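Local coordinates for uncharacterized protein (Chondromyces crocatus, PDB 6I86) that is of unknown function but is encoded in the crocagin gene cluster and probably takes part in making this ribosomally derived peptide natural product, at residues 71-76 / 151-156. Sequence-based numbering, arbitrary orientation.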
loop_
_atom_site.group_PDB
_atom_site.type_symbol
_atom_site.label_atom_id
_atom_site.label_comp_id
_atom_site.label_asym_id
_atom_site.label_seq_id
_atom_site.Cartn_x
_atom_site.Cartn_y
_atom_site.Cartn_z
ATOM N N SER A 71 -3.269 -12.995 -12.004
ATOM C CA SER A 71 -2.102 -13.764 -11.592
ATOM C C SER A 71 -0.941 -12.790 -11.427
ATOM O O SER A 71 -1.121 -11.569 -11.487
ATOM C CB SER A 71 -1.793 -14.877 -12.601
ATOM O OG SER A 71 -1.303 -14.347 -13.821
ATOM N N ALA A 72 0.256 -13.333 -11.213
ATOM C CA ALA A 72 1.444 -12.502 -11.122
ATOM C C ALA A 72 1.625 -11.711 -12.419
ATOM O O ALA A 72 1.269 -12.191 -13.502
ATOM C CB ALA A 72 2.678 -13.361 -10.849
ATOM N N PRO A 73 2.166 -10.494 -12.341
ATOM C CA PRO A 73 2.271 -9.661 -13.545
ATOM C C PRO A 73 3.207 -10.275 -14.573
ATOM O O PRO A 73 4.228 -10.877 -14.235
ATOM C CB PRO A 73 2.811 -8.328 -13.013
ATOM C CG PRO A 73 3.453 -8.665 -11.704
ATOM C CD PRO A 73 2.656 -9.799 -11.138
ATOM N N ALA A 74 2.831 -10.130 -15.845
ATOM C CA ALA A 74 3.698 -10.575 -16.928
ATOM C C ALA A 74 4.925 -9.683 -17.053
ATOM O O ALA A 74 5.992 -10.150 -17.468
ATOM C CB ALA A 74 2.921 -10.603 -18.244
ATOM N N PHE A 75 4.798 -8.409 -16.692
ATOM C CA PHE A 75 5.889 -7.452 -16.795
ATOM C C PHE A 75 6.098 -6.775 -15.451
ATOM O O PHE A 75 5.157 -6.218 -14.876
ATOM C CB PHE A 75 5.610 -6.406 -17.877
ATOM C CG PHE A 75 5.455 -6.990 -19.247
ATOM C CD1 PHE A 75 6.568 -7.271 -20.025
ATOM C CD2 PHE A 75 4.199 -7.274 -19.755
ATOM C CE1 PHE A 75 6.430 -7.820 -21.288
ATOM C CE2 PHE A 75 4.053 -7.823 -21.019
ATOM C CZ PHE A 75 5.169 -8.097 -21.786
ATOM N N GLU A 76 7.332 -6.821 -14.961
ATOM C CA GLU A 76 7.677 -6.158 -13.718
ATOM C C GLU A 76 7.624 -4.641 -13.888
ATOM O O GLU A 76 7.711 -4.107 -14.999
ATOM C CB GLU A 76 9.071 -6.591 -13.259
ATOM C CG GLU A 76 10.200 -6.032 -14.121
ATOM C CD GLU A 76 11.500 -6.799 -13.960
ATOM O OE1 GLU A 76 11.529 -7.770 -13.174
ATOM O OE2 GLU A 76 12.492 -6.438 -14.629
ATOM N N THR A 151 0.462 -5.173 -6.304
ATOM C CA THR A 151 -0.349 -6.069 -7.116
ATOM C C THR A 151 -0.851 -7.226 -6.266
ATOM O O THR A 151 -0.066 -7.888 -5.579
ATOM C CB THR A 151 0.435 -6.604 -8.313
ATOM O OG1 THR A 151 0.968 -5.506 -9.063
ATOM C CG2 THR A 151 -0.476 -7.423 -9.216
ATOM N N LEU A 152 -2.156 -7.465 -6.320
ATOM C CA LEU A 152 -2.795 -8.566 -5.618
ATOM C C LEU A 152 -3.280 -9.596 -6.626
ATOM O O LEU A 152 -3.743 -9.241 -7.714
ATOM C CB LEU A 152 -3.982 -8.075 -4.780
ATOM C CG LEU A 152 -3.789 -7.394 -3.421
ATOM C CD1 LEU A 152 -2.978 -6.107 -3.524
ATOM C CD2 LEU A 152 -5.146 -7.123 -2.781
ATOM N N TRP A 153 -3.170 -10.872 -6.265
ATOM C CA TRP A 153 -3.829 -11.927 -7.019
ATOM C C TRP A 153 -4.142 -13.065 -6.062
ATOM O O TRP A 153 -3.463 -13.213 -5.036
ATOM C CB TRP A 153 -2.988 -12.407 -8.220
ATOM C CG TRP A 153 -1.665 -13.056 -7.939
ATOM C CD1 TRP A 153 -1.417 -14.393 -7.840
ATOM C CD2 TRP A 153 -0.401 -12.400 -7.786
ATOM N NE1 TRP A 153 -0.080 -14.610 -7.610
ATOM C CE2 TRP A 153 0.566 -13.402 -7.571
ATOM C CE3 TRP A 153 0.005 -11.062 -7.794
ATOM C CZ2 TRP A 153 1.914 -13.109 -7.364
ATOM C CZ3 TRP A 153 1.345 -10.772 -7.590
ATOM C CH2 TRP A 153 2.282 -11.790 -7.380
ATOM N N PRO A 154 -5.176 -13.861 -6.343
ATOM C CA PRO A 154 -5.684 -14.804 -5.337
ATOM C C PRO A 154 -4.618 -15.785 -4.872
ATOM O O PRO A 154 -3.868 -16.345 -5.674
ATOM C CB PRO A 154 -6.821 -15.528 -6.071
ATOM C CG PRO A 154 -7.239 -14.582 -7.142
ATOM C CD PRO A 154 -5.975 -13.905 -7.580
ATOM N N GLU A 155 -4.554 -15.983 -3.558
ATOM C CA GLU A 155 -3.659 -16.982 -2.989
ATOM C C GLU A 155 -4.290 -18.359 -3.134
ATOM O O GLU A 155 -5.369 -18.620 -2.592
ATOM C CB GLU A 155 -3.336 -16.667 -1.530
ATOM C CG GLU A 155 -2.164 -17.481 -1.004
ATOM C CD GLU A 155 -1.422 -16.804 0.132
ATOM O OE1 GLU A 155 -1.858 -15.728 0.584
ATOM O OE2 GLU A 155 -0.390 -17.354 0.571
ATOM N N ARG A 156 -3.610 -19.232 -3.865
ATOM C CA ARG A 156 -4.178 -20.501 -4.288
ATOM C C ARG A 156 -3.393 -21.680 -3.721
ATOM O O ARG A 156 -3.146 -21.750 -2.516
ATOM C CB ARG A 156 -4.211 -20.557 -5.816
ATOM C CG ARG A 156 -5.117 -19.499 -6.441
ATOM C CD ARG A 156 -6.522 -20.037 -6.528
ATOM N NE ARG A 156 -7.580 -19.027 -6.525
ATOM C CZ ARG A 156 -8.257 -18.639 -7.601
ATOM N NH1 ARG A 156 -7.996 -19.171 -8.787
ATOM N NH2 ARG A 156 -9.208 -17.721 -7.489
#
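The backbone of Ser71 and Ala72, in the loop that follows strand 60-69, runs across one face of the Trp153 indole, with the CA atoms of Ser71 and Trp153 5.2 Å apart and no hydrogen bond between the two segments. What meets the ring is mostly main chain: Trp153 CG stands between its own backbone N and carbonyl carbon (chi1 64°), which puts it 3.6 Å from Ser71 C, while the amide N of Ala72 lies 3.5 Å above the ring plane, over the middle of the indole. Ala72 CA stands 3.6 Å from the centroid of the six-membered ring and 4° off its normal, a CH-pi contact, and the methyl Ala72 CB settles 3.6 Å from Trp153 CZ2. Pro73 crosses the indole at about a right angle, bringing Pro73 CD to 3.9 Å from Trp153 CZ3; the same CD lies more loosely by Thr151 CG2, at 4.4 Å. An alanine in place of Trp153 would probably leave Ala72 without the face it packs on and Pro73 CD without CZ3, with CB alone still near Ser71, so that the loop could shift more easily. The contact is at the surface, near the chain's C-terminus: strand 148-154 lies between strands 60-69 and 115-123, where Leu120 touches both Pro73 and Trp153, and Trp153 reaches on to Leu85 of strand 82-90.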